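Local coordinates for protein nuclear import adaptor, Nro1 (Schizosaccharomyces pombe, PDB 3MSV) that serves as a nuclear import adaptor, directly inhibits Ofd1, probably thereby stabilising the hypoxic transcription factor domain Sre1N, and is required for correct translation termination, at residues A[125-130]-A[145-150]; A[84-89]-A[131-136]; A[263-268]-A[284-289]; A[278-283]-A[331-336]; A[318-323]-A[347-352]. All coordinates share one frame; numbering follows the deposited sequence.

Contact 1: residues A[125-130]-A[145-150]; sequences LAVSEL and ESYIDA
An antiparallel pair of helices in the helical-repeat array joins Val127 and Ser128, near the end of helix 114-129, to Tyr147 and Ile148, near the start of helix 144-158. The two short axes come within 7.7 Å and run at 161° to each other, a close approach, with the small side chain of Ser128 between the backbones. Its CB lies 3.8 Å from Tyr147 CB, and its OG is 3.3 Å from Ile148 CG1. Placed between the backbone N and the carbonyl carbon (chi1 78°), OG turns back to its own helix and donates to Leu125 O over 2.6 Å, in the carbonyl plane and on a lone pair; the same oxygen also takes the Glu129 N-H. The hydroxyl of this buried serine is thus satisfied within its own helix. To one side, Val127 lays CG1 over the centre of the Tyr147 ring, 3.7 Å from the centroid and only 7° off the normal, a CH-pi contact. To the other, Leu125 CD2 meets Ile148 CG1 at 3.9 Å. Val92 and Ile96 of helix 85-104 back Val127, and Val182 of helix 166-189 covers Ile148. Such close antiparallel packing of neighbouring helices is characteristic of the TPR-like alpha-helical repeats to which this family is assigned.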
# COMPACT_ATOMS: atom_id res chain seq x y z
N LEU A 125 11.38 -1.65 12.48
CA LEU A 125 9.96 -1.72 12.13
C LEU A 125 9.54 -3.19 12.08
O LEU A 125 8.41 -3.54 12.43
CB LEU A 125 9.73 -1.11 10.75
CG LEU A 125 8.55 -0.17 10.44
CD1 LEU A 125 8.00 -0.41 9.01
CD2 LEU A 125 7.45 -0.17 11.48
N ALA A 126 10.44 -4.04 11.60
CA ALA A 126 10.07 -5.46 11.50
C ALA A 126 9.87 -6.08 12.89
O ALA A 126 9.05 -6.99 13.05
CB ALA A 126 11.09 -6.27 10.67
N VAL A 127 10.58 -5.59 13.90
CA VAL A 127 10.27 -6.05 15.25
C VAL A 127 8.82 -5.68 15.59
O VAL A 127 8.08 -6.49 16.17
CB VAL A 127 11.21 -5.47 16.33
CG1 VAL A 127 10.80 -5.97 17.73
CG2 VAL A 127 12.66 -5.82 16.06
N SER A 128 8.41 -4.44 15.27
CA SER A 128 7.01 -4.05 15.53
C SER A 128 6.06 -4.96 14.75
O SER A 128 5.07 -5.47 15.29
CB SER A 128 6.75 -2.56 15.21
OG SER A 128 6.61 -2.32 13.82
N GLU A 129 6.37 -5.19 13.48
CA GLU A 129 5.54 -6.05 12.66
C GLU A 129 5.40 -7.45 13.24
O GLU A 129 4.33 -8.05 13.17
CB GLU A 129 6.13 -6.15 11.25
CG GLU A 129 5.39 -7.13 10.34
CD GLU A 129 5.99 -7.21 8.94
OE1 GLU A 129 7.13 -6.72 8.74
OE2 GLU A 129 5.33 -7.77 8.04
N LEU A 130 6.47 -7.99 13.79
CA LEU A 130 6.43 -9.37 14.23
C LEU A 130 6.41 -9.43 15.74
O LEU A 130 6.85 -10.41 16.33
CB LEU A 130 7.67 -10.11 13.72
CG LEU A 130 7.86 -10.01 12.22
CD1 LEU A 130 9.17 -10.63 11.83
CD2 LEU A 130 6.70 -10.70 11.51
N GLU A 145 4.40 -0.29 19.45
CA GLU A 145 4.42 1.10 19.06
C GLU A 145 5.78 1.74 19.30
O GLU A 145 6.24 2.54 18.52
CB GLU A 145 3.35 1.88 19.82
CG GLU A 145 3.32 3.31 19.37
CD GLU A 145 2.13 4.06 19.92
OE1 GLU A 145 1.53 3.60 20.95
OE2 GLU A 145 1.81 5.11 19.32
N SER A 146 6.42 1.37 20.40
CA SER A 146 7.74 1.89 20.67
C SER A 146 8.75 1.50 19.60
O SER A 146 9.67 2.26 19.29
CB SER A 146 8.24 1.47 22.04
OG SER A 146 9.36 2.28 22.33
N TYR A 147 8.60 0.31 19.01
CA TYR A 147 9.47 -0.07 17.91
C TYR A 147 9.18 0.72 16.62
O TYR A 147 10.11 1.05 15.86
CB TYR A 147 9.45 -1.58 17.68
CG TYR A 147 10.50 -2.23 18.54
CD1 TYR A 147 10.21 -2.62 19.84
CD2 TYR A 147 11.81 -2.36 18.11
CE1 TYR A 147 11.17 -3.16 20.67
CE2 TYR A 147 12.80 -2.91 18.95
CZ TYR A 147 12.46 -3.31 20.23
OH TYR A 147 13.40 -3.85 21.09
N ILE A 148 7.92 1.05 16.41
CA ILE A 148 7.55 1.94 15.30
C ILE A 148 8.18 3.33 15.50
O ILE A 148 8.79 3.88 14.58
CB ILE A 148 6.01 2.03 15.13
CG1 ILE A 148 5.45 0.67 14.72
CG2 ILE A 148 5.61 3.09 14.10
CD1 ILE A 148 3.90 0.55 14.85
N ASP A 149 8.07 3.87 16.71
CA ASP A 149 8.70 5.16 17.05
C ASP A 149 10.21 5.11 16.80
O ASP A 149 10.78 6.01 16.16
CB ASP A 149 8.42 5.53 18.53
CG ASP A 149 6.94 5.87 18.79
OD1 ASP A 149 6.28 6.33 17.83
OD2 ASP A 149 6.43 5.69 19.96
N ALA A 150 10.87 4.08 17.31
CA ALA A 150 12.30 3.90 17.05
C ALA A 150 12.62 3.82 15.56
O ALA A 150 13.58 4.45 15.09
CB ALA A 150 12.83 2.66 17.77

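Contact 2: residues A[84-89]-A[131-136]; sequences DIDASV and FEIAQK
Ile133 has CG1 anti to its carbonyl carbon (chi1 -51°) and CG2 anti to its backbone N, which spreads the two branches toward Ile85, Asp86 and Val89 at the start of helix 85-104. The contact belongs to the TPR-like helical array, where the short helix 131-134 lies against the first turn of helix 85-104. Ile85 and Ile133 meet tip to tip; the modelled spacing of Ile85 CD1 and Ile133 CG1 is too short to be reliable, so only the general apposition is meaningful. Replacing Ile85 by an alanine would probably leave one side of Ile133 without its apolar partner and open a gap beside Leu130, which also packs on Ile85. Deeper in, Val89 divides its methyls between two neighbours: CG2 lies 4.1 Å from Ile133 CG2, and CG1 sits 4.0 Å from Ala134 CB. At the outer border the carboxylate of Asp86 crosses Ile133 at about a right angle, with OD2 3.3 Å from CG2. Lys136 is of opposite charge, but its NZ stays 4.9 Å from Asp86 OD2, so any attraction is at longer range than a salt bridge. The helix itself begins with an N-cap, Asp84 OD1 accepting the Ala87 N-H at 3.2 Å from above the carboxylate plane.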
# COMPACT_ATOMS: atom_id res chain seq x y z
N ASP A 84 8.47 -18.83 8.30
CA ASP A 84 9.24 -19.21 9.48
C ASP A 84 9.54 -17.94 10.25
O ASP A 84 10.61 -17.33 10.10
CB ASP A 84 10.54 -19.89 9.08
CG ASP A 84 11.33 -20.38 10.28
OD1 ASP A 84 10.97 -20.02 11.44
OD2 ASP A 84 12.31 -21.14 10.08
N ILE A 85 8.59 -17.53 11.07
CA ILE A 85 8.70 -16.20 11.65
C ILE A 85 9.68 -16.12 12.83
O ILE A 85 10.24 -15.06 13.10
CB ILE A 85 7.31 -15.59 11.98
CG1 ILE A 85 7.09 -15.49 13.47
CG2 ILE A 85 6.17 -16.29 11.22
CD1 ILE A 85 7.39 -14.09 13.98
N ASP A 86 9.91 -17.25 13.50
CA ASP A 86 10.96 -17.31 14.53
C ASP A 86 12.34 -17.05 13.93
O ASP A 86 13.15 -16.35 14.52
CB ASP A 86 10.95 -18.66 15.24
CG ASP A 86 9.72 -18.85 16.08
OD1 ASP A 86 8.86 -19.68 15.70
OD2 ASP A 86 9.57 -18.12 17.09
N ALA A 87 12.58 -17.59 12.75
CA ALA A 87 13.85 -17.37 12.06
C ALA A 87 13.89 -15.94 11.55
O ALA A 87 14.95 -15.30 11.54
CB ALA A 87 14.03 -18.35 10.91
N SER A 88 12.73 -15.43 11.14
CA SER A 88 12.68 -14.08 10.65
C SER A 88 13.02 -13.13 11.78
O SER A 88 13.80 -12.20 11.61
CB SER A 88 11.32 -13.73 10.04
OG SER A 88 11.37 -12.43 9.48
N VAL A 89 12.48 -13.41 12.96
CA VAL A 89 12.79 -12.61 14.14
C VAL A 89 14.29 -12.66 14.47
O VAL A 89 14.91 -11.62 14.70
CB VAL A 89 11.91 -13.05 15.34
CG1 VAL A 89 12.36 -12.40 16.63
CG2 VAL A 89 10.45 -12.71 15.06
N PHE A 131 5.92 -8.36 16.35
CA PHE A 131 6.04 -8.19 17.78
C PHE A 131 5.48 -9.31 18.64
O PHE A 131 6.00 -9.57 19.72
CB PHE A 131 5.41 -6.87 18.21
CG PHE A 131 5.84 -6.43 19.55
CD1 PHE A 131 4.99 -6.50 20.64
CD2 PHE A 131 7.13 -5.96 19.75
CE1 PHE A 131 5.40 -6.10 21.87
CE2 PHE A 131 7.53 -5.55 20.99
CZ PHE A 131 6.68 -5.62 22.05
N GLU A 132 4.41 -9.94 18.18
CA GLU A 132 3.78 -11.05 18.90
C GLU A 132 4.80 -12.15 19.24
O GLU A 132 4.78 -12.72 20.33
CB GLU A 132 2.64 -11.64 18.07
CG GLU A 132 1.39 -10.81 18.10
CD GLU A 132 0.66 -10.91 19.45
OE1 GLU A 132 0.35 -12.04 19.89
OE2 GLU A 132 0.39 -9.84 20.06
N ILE A 133 5.69 -12.45 18.30
CA ILE A 133 6.79 -13.38 18.52
C ILE A 133 8.04 -12.68 19.09
O ILE A 133 8.69 -13.20 20.00
CB ILE A 133 7.18 -14.08 17.22
CG1 ILE A 133 5.94 -14.68 16.57
CG2 ILE A 133 8.23 -15.17 17.48
CD1 ILE A 133 5.36 -15.84 17.35
N ALA A 134 8.35 -11.50 18.58
CA ALA A 134 9.57 -10.79 18.97
C ALA A 134 9.58 -10.34 20.41
O ALA A 134 10.63 -10.33 21.06
CB ALA A 134 9.83 -9.60 18.05
N GLN A 135 8.41 -9.97 20.93
CA GLN A 135 8.32 -9.55 22.34
C GLN A 135 8.83 -10.62 23.32
O GLN A 135 9.35 -10.29 24.40
CB GLN A 135 6.88 -9.21 22.70
CG GLN A 135 5.94 -10.42 22.73
CD GLN A 135 4.49 -10.02 23.00
OE1 GLN A 135 4.22 -9.13 23.81
NE2 GLN A 135 3.56 -10.67 22.30
N LYS A 136 8.67 -11.89 22.96
CA LYS A 136 9.18 -12.98 23.79
C LYS A 136 10.65 -12.82 24.16
O LYS A 136 11.07 -13.31 25.19
CB LYS A 136 8.99 -14.34 23.11
CG LYS A 136 7.74 -15.06 23.55
CD LYS A 136 6.78 -15.26 22.42
CE LYS A 136 7.05 -16.60 21.77
NZ LYS A 136 8.52 -16.81 21.65

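Contact 3: residues A[263-268]-A[284-289]; sequences ALWLKS and EAVLNN
The methyl of Ala285 sits over the indole of Trp265, its CB 3.4 Å from the centroid of the six-membered ring and 20° off the normal, a CH-pi contact. Trp265 CG lies anti to the carbonyl carbon (chi1 -79°), which sends the indole toward helix 276-302. Beside it, Val286 CG2 packs against Trp265 CB at 3.6 Å, while the Leu266 side chain crosses that valine at about a right angle, its CD1 touching the same CG2 at 3.5 Å, a tight fit. At the edge of the indole, in its plane, a water accepts from Trp265 NE1 at 3.0 Å and also from Asn289 ND2 at 2.9 Å. A leucine in place of Trp265 would probably leave this water without one of its donors and Ala285 without the flat surface it rests on. Asn289 is itself held in place: ND2 also donates to Ala285 O, 48° above the carbonyl plane, and Asn289 N reaches that oxygen from the opposite face, while OD1 hydrogen-bonds with Ser239 OG. Further out, Tyr236 and Leu235 of helix 235-244 meet the tryptophan. The setting is the antiparallel pair of helices 251-267 and 276-302. The chemistry implies an apolar interface with one polar edge, where the buried indole N-H is satisfied through water.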
# COMPACT_ATOMS: atom_id res chain seq x y z
N ALA A 263 1.45 4.05 -8.72
CA ALA A 263 2.74 4.14 -9.38
C ALA A 263 3.80 3.31 -8.65
O ALA A 263 4.63 2.66 -9.27
CB ALA A 263 3.15 5.58 -9.52
N LEU A 264 3.75 3.31 -7.32
CA LEU A 264 4.70 2.53 -6.53
C LEU A 264 4.47 1.03 -6.66
O LEU A 264 5.42 0.26 -6.87
CB LEU A 264 4.66 2.96 -5.06
CG LEU A 264 5.33 4.33 -4.84
CD1 LEU A 264 5.30 4.73 -3.37
CD2 LEU A 264 6.77 4.30 -5.35
N TRP A 265 3.22 0.60 -6.51
CA TRP A 265 2.93 -0.81 -6.68
C TRP A 265 3.47 -1.31 -8.02
O TRP A 265 4.12 -2.34 -8.08
CB TRP A 265 1.44 -1.09 -6.57
CG TRP A 265 0.93 -1.12 -5.15
CD1 TRP A 265 0.06 -0.24 -4.56
CD2 TRP A 265 1.25 -2.11 -4.15
NE1 TRP A 265 -0.19 -0.63 -3.25
CE2 TRP A 265 0.54 -1.77 -2.98
CE3 TRP A 265 2.06 -3.24 -4.14
CZ2 TRP A 265 0.62 -2.52 -1.81
CZ3 TRP A 265 2.14 -3.99 -2.98
CH2 TRP A 265 1.42 -3.63 -1.83
N LEU A 266 3.18 -0.56 -9.08
CA LEU A 266 3.58 -0.95 -10.43
C LEU A 266 5.10 -1.00 -10.52
O LEU A 266 5.68 -1.99 -11.00
CB LEU A 266 3.01 0.03 -11.44
CG LEU A 266 1.78 -0.28 -12.30
CD1 LEU A 266 0.74 -1.14 -11.62
CD2 LEU A 266 1.16 1.03 -12.85
N LYS A 267 5.76 0.05 -10.05
CA LYS A 267 7.21 0.07 -10.08
C LYS A 267 7.87 -1.10 -9.36
O LYS A 267 8.91 -1.59 -9.80
CB LYS A 267 7.75 1.39 -9.52
CG LYS A 267 9.27 1.42 -9.52
CD LYS A 267 9.78 2.72 -10.04
CE LYS A 267 9.39 3.86 -9.17
NZ LYS A 267 10.21 5.02 -9.54
N SER A 268 7.29 -1.55 -8.25
CA SER A 268 7.92 -2.64 -7.51
C SER A 268 8.04 -3.91 -8.37
O SER A 268 8.72 -4.88 -7.98
CB SER A 268 7.16 -2.95 -6.22
OG SER A 268 5.91 -3.57 -6.47
N GLU A 284 -2.75 -7.20 -7.46
CA GLU A 284 -3.93 -7.28 -6.58
C GLU A 284 -4.11 -6.00 -5.79
O GLU A 284 -5.24 -5.54 -5.60
CB GLU A 284 -3.90 -8.51 -5.67
CG GLU A 284 -3.91 -9.81 -6.47
CD GLU A 284 -4.24 -11.03 -5.62
OE1 GLU A 284 -3.40 -11.39 -4.76
OE2 GLU A 284 -5.31 -11.65 -5.82
N ALA A 285 -3.01 -5.38 -5.36
CA ALA A 285 -3.12 -4.09 -4.67
C ALA A 285 -3.60 -3.01 -5.62
O ALA A 285 -4.45 -2.20 -5.26
CB ALA A 285 -1.82 -3.68 -4.03
N VAL A 286 -3.05 -2.98 -6.82
CA VAL A 286 -3.51 -2.01 -7.80
C VAL A 286 -5.01 -2.20 -8.07
O VAL A 286 -5.76 -1.23 -8.10
CB VAL A 286 -2.72 -2.08 -9.09
CG1 VAL A 286 -3.40 -1.26 -10.16
CG2 VAL A 286 -1.29 -1.60 -8.84
N LEU A 287 -5.45 -3.45 -8.22
CA LEU A 287 -6.87 -3.75 -8.41
C LEU A 287 -7.72 -3.27 -7.21
O LEU A 287 -8.81 -2.67 -7.38
CB LEU A 287 -7.11 -5.25 -8.68
CG LEU A 287 -8.59 -5.70 -8.75
CD1 LEU A 287 -9.31 -4.98 -9.90
CD2 LEU A 287 -8.78 -7.22 -8.87
N ASN A 288 -7.24 -3.52 -6.00
CA ASN A 288 -7.94 -3.04 -4.81
C ASN A 288 -8.09 -1.54 -4.85
O ASN A 288 -9.16 -0.99 -4.55
CB ASN A 288 -7.19 -3.40 -3.53
CG ASN A 288 -7.73 -2.64 -2.33
OD1 ASN A 288 -8.74 -3.04 -1.77
ND2 ASN A 288 -7.09 -1.52 -1.95
N ASN A 289 -7.00 -0.87 -5.20
CA ASN A 289 -7.05 0.58 -5.36
C ASN A 289 -8.03 1.05 -6.45
O ASN A 289 -8.77 2.01 -6.23
CB ASN A 289 -5.65 1.17 -5.52
CG ASN A 289 -4.91 1.31 -4.16
OD1 ASN A 289 -5.01 2.34 -3.51
ND2 ASN A 289 -4.22 0.26 -3.73
O HOH W 1 -2.39 0.21 -1.46

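Contact 4: residues A[278-283]-A[331-336]; sequences YKLIAQ and TLDKSP
Leu280 and Leu332 are the residues whose backbones come nearest, their CA atoms 6.5 Å apart, where the helix containing residues 278-283 passes the very end of helix 308-332. Helical geometry stops at Asp333, whose phi/psi of -145°/81° turns the chain into the extended link that leads on to helix 338-352. The contact lies where helix 308-332 ends, in the TPR-like C-terminal part of the protein. Leu332 carries most of it. With CG anti to its carbonyl carbon (chi1 -70°), the isobutyl group is directed at the other helix and lodges between Lys279, Leu280 and Gln283. Its CD1 lies 3.8 Å from Lys279 CB, 4.0 Å from the backbone N of Leu280 and 4.1 Å from Gln283 CG. The aliphatic part of Lys279 passes across the leucine at about a right angle and continues outward, fully extended, to where NZ hydrogen-bonds to the backbone oxygen of Pro272. Gln283 also crosses Leu332 nearly at a right angle and rests on Thr325, Val328 and Ile329 of helix 308-332. The interface is thus built from van der Waals contacts between aliphatic groups, including those of polar residues. Just beyond the helix end, Asp333 commits its carboxylate to a salt bridge with Arg338, while its methylene turns to the neighbouring helix, CB lying 4.2 Å from Leu280 CG.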
# COMPACT_ATOMS: atom_id res chain seq x y z
N TYR A 278 5.33 -12.27 -7.43
CA TYR A 278 5.42 -10.92 -6.89
C TYR A 278 4.59 -9.97 -7.73
O TYR A 278 3.94 -9.07 -7.21
CB TYR A 278 6.89 -10.47 -6.77
CG TYR A 278 7.66 -11.35 -5.79
CD1 TYR A 278 8.62 -12.27 -6.24
CD2 TYR A 278 7.39 -11.30 -4.43
CE1 TYR A 278 9.30 -13.08 -5.35
CE2 TYR A 278 8.06 -12.12 -3.53
CZ TYR A 278 9.01 -13.00 -4.00
OH TYR A 278 9.67 -13.81 -3.10
N LYS A 279 4.57 -10.19 -9.03
CA LYS A 279 3.72 -9.40 -9.90
C LYS A 279 2.28 -9.47 -9.40
O LYS A 279 1.57 -8.47 -9.35
CB LYS A 279 3.80 -9.92 -11.33
CG LYS A 279 5.15 -9.67 -11.99
CD LYS A 279 5.04 -9.94 -13.49
CE LYS A 279 6.38 -9.86 -14.17
NZ LYS A 279 6.31 -10.43 -15.55
N LEU A 280 1.88 -10.68 -9.02
CA LEU A 280 0.55 -10.96 -8.49
C LEU A 280 0.22 -10.06 -7.30
O LEU A 280 -0.83 -9.43 -7.25
CB LEU A 280 0.51 -12.40 -8.02
CG LEU A 280 -0.72 -13.25 -8.31
CD1 LEU A 280 -1.06 -14.10 -7.07
CD2 LEU A 280 -1.90 -12.39 -8.74
N ILE A 281 1.10 -10.04 -6.31
CA ILE A 281 0.83 -9.26 -5.11
C ILE A 281 0.61 -7.77 -5.40
O ILE A 281 -0.31 -7.15 -4.85
CB ILE A 281 1.93 -9.44 -4.07
CG1 ILE A 281 2.07 -10.93 -3.73
CG2 ILE A 281 1.63 -8.58 -2.82
CD1 ILE A 281 3.11 -11.24 -2.66
N ALA A 282 1.46 -7.21 -6.26
CA ALA A 282 1.36 -5.83 -6.70
C ALA A 282 0.07 -5.54 -7.49
O ALA A 282 -0.60 -4.53 -7.26
CB ALA A 282 2.56 -5.47 -7.54
N GLN A 283 -0.26 -6.42 -8.43
CA GLN A 283 -1.43 -6.21 -9.26
C GLN A 283 -2.73 -6.33 -8.45
O GLN A 283 -3.70 -5.62 -8.70
CB GLN A 283 -1.42 -7.14 -10.49
CG GLN A 283 -0.25 -6.88 -11.45
CD GLN A 283 -0.42 -5.58 -12.23
OE1 GLN A 283 -1.41 -4.85 -12.07
NE2 GLN A 283 0.53 -5.30 -13.11
N THR A 331 -4.15 -13.56 -16.06
CA THR A 331 -3.11 -14.20 -16.84
C THR A 331 -1.98 -14.67 -15.94
O THR A 331 -1.33 -15.66 -16.21
CB THR A 331 -2.52 -13.23 -17.85
OG1 THR A 331 -3.59 -12.60 -18.54
CG2 THR A 331 -1.62 -13.96 -18.85
N LEU A 332 -1.74 -13.96 -14.85
CA LEU A 332 -0.65 -14.30 -13.94
C LEU A 332 -1.00 -15.53 -13.12
O LEU A 332 -0.15 -16.36 -12.83
CB LEU A 332 -0.34 -13.12 -13.02
CG LEU A 332 0.30 -11.91 -13.69
CD1 LEU A 332 0.37 -10.76 -12.68
CD2 LEU A 332 1.69 -12.27 -14.23
N ASP A 333 -2.26 -15.60 -12.72
CA ASP A 333 -2.74 -16.67 -11.87
C ASP A 333 -4.17 -17.03 -12.28
O ASP A 333 -5.13 -16.58 -11.64
CB ASP A 333 -2.71 -16.23 -10.41
CG ASP A 333 -3.36 -17.23 -9.48
OD1 ASP A 333 -3.15 -18.43 -9.71
OD2 ASP A 333 -4.07 -16.82 -8.52
N LYS A 334 -4.28 -17.82 -13.34
CA LYS A 334 -5.56 -18.30 -13.84
C LYS A 334 -6.20 -19.25 -12.84
O LYS A 334 -5.82 -20.41 -12.73
CB LYS A 334 -5.34 -19.02 -15.17
CG LYS A 334 -6.62 -19.40 -15.91
CD LYS A 334 -6.36 -19.41 -17.41
CE LYS A 334 -7.57 -19.93 -18.18
NZ LYS A 334 -7.54 -21.42 -18.23
N SER A 335 -7.17 -18.76 -12.08
CA SER A 335 -7.74 -19.54 -11.03
C SER A 335 -9.21 -19.20 -11.07
O SER A 335 -9.57 -18.02 -11.11
CB SER A 335 -7.13 -19.16 -9.68
OG SER A 335 -7.57 -20.03 -8.65
N PRO A 336 -10.07 -20.22 -11.10
CA PRO A 336 -11.47 -19.99 -11.42
C PRO A 336 -12.20 -19.10 -10.42
O PRO A 336 -13.08 -18.34 -10.81
CB PRO A 336 -12.06 -21.41 -11.48
CG PRO A 336 -11.11 -22.26 -10.70
CD PRO A 336 -9.76 -21.66 -10.99

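Contact 5: residues A[318-323]-A[347-352]; sequences WLNNSV and MDLAQI
Apolar contacts dominate, centred on Leu319 and Leu349, whose side chains slide past each other in opposite directions. Leu349 CG lies anti to the carbonyl carbon (chi1 -81°), bringing CD2 within 3.7 Å of Leu319 CB. Beyond this pair, Leu319 reaches Ile352 tip to tip, CD2 to CD1 at 3.9 Å, and Val323 CG2 approaches Leu349 CD1 more loosely at 4.4 Å. Polar residues join through van der Waals contact at the border: Leu319 CD2 rests 4.0 Å from Asp348 CB, and the amide of Asn320 crosses Leu349 at about a right angle, OD1 being 3.9 Å from CD1. The side-chain hydrogen bond here is internal to helix 308-332, where Ser322 OG and Ser322 N both donate to Trp318 O, from opposite faces of its carbonyl plane. Ala294 of helix 276-302 touches Leu319 and Tyr362 of helix 356-375 touches Leu349, so the layer has a further helix behind each member. The short axes, 10.4 Å apart at closest and 156° from parallel, describe the antiparallel packing of successive helices in an alpha-helical repeat array.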
# COMPACT_ATOMS: atom_id res chain seq x y z
N TRP A 318 -12.91 3.78 -13.69
CA TRP A 318 -12.16 3.03 -12.70
C TRP A 318 -12.55 1.55 -12.68
O TRP A 318 -11.69 0.67 -12.51
CB TRP A 318 -12.37 3.64 -11.32
CG TRP A 318 -11.62 4.92 -11.19
CD1 TRP A 318 -12.15 6.16 -11.05
CD2 TRP A 318 -10.20 5.09 -11.20
NE1 TRP A 318 -11.16 7.10 -10.97
CE2 TRP A 318 -9.95 6.47 -11.06
CE3 TRP A 318 -9.12 4.21 -11.32
CZ2 TRP A 318 -8.65 7.00 -11.03
CZ3 TRP A 318 -7.82 4.73 -11.29
CH2 TRP A 318 -7.60 6.12 -11.15
N LEU A 319 -13.84 1.29 -12.80
CA LEU A 319 -14.36 -0.06 -12.95
C LEU A 319 -13.71 -0.76 -14.14
O LEU A 319 -13.37 -1.94 -14.05
CB LEU A 319 -15.87 -0.00 -13.15
CG LEU A 319 -16.83 -0.35 -12.00
CD1 LEU A 319 -16.16 -0.62 -10.65
CD2 LEU A 319 -17.94 0.68 -11.87
N ASN A 320 -13.54 -0.04 -15.25
CA ASN A 320 -12.88 -0.62 -16.43
C ASN A 320 -11.37 -0.77 -16.27
O ASN A 320 -10.78 -1.73 -16.78
CB ASN A 320 -13.21 0.16 -17.71
CG ASN A 320 -14.53 -0.30 -18.34
OD1 ASN A 320 -14.77 -1.50 -18.51
ND2 ASN A 320 -15.41 0.64 -18.62
N ASN A 321 -10.73 0.19 -15.60
CA ASN A 321 -9.36 -0.02 -15.15
C ASN A 321 -9.27 -1.30 -14.31
O ASN A 321 -8.32 -2.08 -14.43
CB ASN A 321 -8.86 1.19 -14.37
CG ASN A 321 -8.66 2.41 -15.24
OD1 ASN A 321 -8.88 3.54 -14.81
ND2 ASN A 321 -8.24 2.19 -16.48
N SER A 322 -10.28 -1.53 -13.48
CA SER A 322 -10.35 -2.77 -12.71
C SER A 322 -10.40 -4.04 -13.57
O SER A 322 -9.69 -5.03 -13.29
CB SER A 322 -11.54 -2.74 -11.77
OG SER A 322 -11.46 -1.56 -10.97
N VAL A 323 -11.22 -4.02 -14.62
CA VAL A 323 -11.31 -5.17 -15.51
C VAL A 323 -9.97 -5.38 -16.16
O VAL A 323 -9.50 -6.51 -16.30
CB VAL A 323 -12.38 -5.00 -16.64
CG1 VAL A 323 -12.34 -6.20 -17.60
CG2 VAL A 323 -13.76 -4.88 -16.03
N MET A 347 -21.10 -6.43 -12.54
CA MET A 347 -22.39 -6.09 -11.94
C MET A 347 -22.41 -4.62 -11.54
O MET A 347 -23.43 -3.94 -11.72
CB MET A 347 -22.66 -6.96 -10.72
CG MET A 347 -22.97 -8.41 -11.08
SD MET A 347 -23.33 -9.41 -9.61
CE MET A 347 -23.56 -11.02 -10.34
N ASP A 348 -21.29 -4.11 -11.02
CA ASP A 348 -21.25 -2.68 -10.69
C ASP A 348 -21.39 -1.83 -11.95
O ASP A 348 -22.06 -0.80 -11.93
CB ASP A 348 -19.94 -2.28 -9.99
CG ASP A 348 -19.90 -2.73 -8.55
OD1 ASP A 348 -20.96 -3.00 -7.96
OD2 ASP A 348 -18.77 -2.81 -8.01
N LEU A 349 -20.71 -2.24 -13.02
CA LEU A 349 -20.86 -1.56 -14.31
C LEU A 349 -22.33 -1.62 -14.74
O LEU A 349 -22.92 -0.61 -15.09
CB LEU A 349 -19.95 -2.17 -15.36
CG LEU A 349 -18.47 -1.71 -15.35
CD1 LEU A 349 -17.58 -2.70 -16.10
CD2 LEU A 349 -18.31 -0.26 -15.91
N ALA A 350 -22.92 -2.81 -14.67
CA ALA A 350 -24.33 -3.00 -15.02
C ALA A 350 -25.21 -2.07 -14.22
O ALA A 350 -26.16 -1.49 -14.73
CB ALA A 350 -24.75 -4.44 -14.78
N GLN A 351 -24.86 -1.89 -12.95
CA GLN A 351 -25.67 -1.10 -12.05
C GLN A 351 -25.71 0.39 -12.38
O GLN A 351 -26.72 1.06 -12.10
CB GLN A 351 -25.20 -1.28 -10.61
CG GLN A 351 -26.06 -0.52 -9.63
CD GLN A 351 -25.45 -0.48 -8.25
OE1 GLN A 351 -25.10 -1.52 -7.69
NE2 GLN A 351 -25.32 0.72 -7.69
N ILE A 352 -24.64 0.94 -12.93
CA ILE A 352 -24.59 2.38 -13.09
C ILE A 352 -24.66 2.87 -14.53
O ILE A 352 -24.97 4.02 -14.75
CB ILE A 352 -23.34 3.01 -12.40
CG1 ILE A 352 -22.04 2.74 -13.17
CG2 ILE A 352 -23.23 2.57 -10.95
CD1 ILE A 352 -20.80 3.25 -12.43

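In the fold
The five contacts follow the helical array from its N-terminal to its C-terminal family region. Contacts 1 and 2 touch, their centres 12 Å apart: Leu130, just after helix 114-129, packs on Ile85, Ser88 and Val89, and Val127 meets Ala134. In the C-terminal part, helix 276-302 serves contacts 3 and 4, where Ala282 packs against the backbone oxygen of Trp265; helix 308-332 serves contacts 4 and 5. Contact 3 lies about 7 Å from the chain's centre and touches contact 5 through Leu287 and Ser322. Contacts 1 and 5 sit on opposite sides of that centre, about 39 Å apart between their own centres.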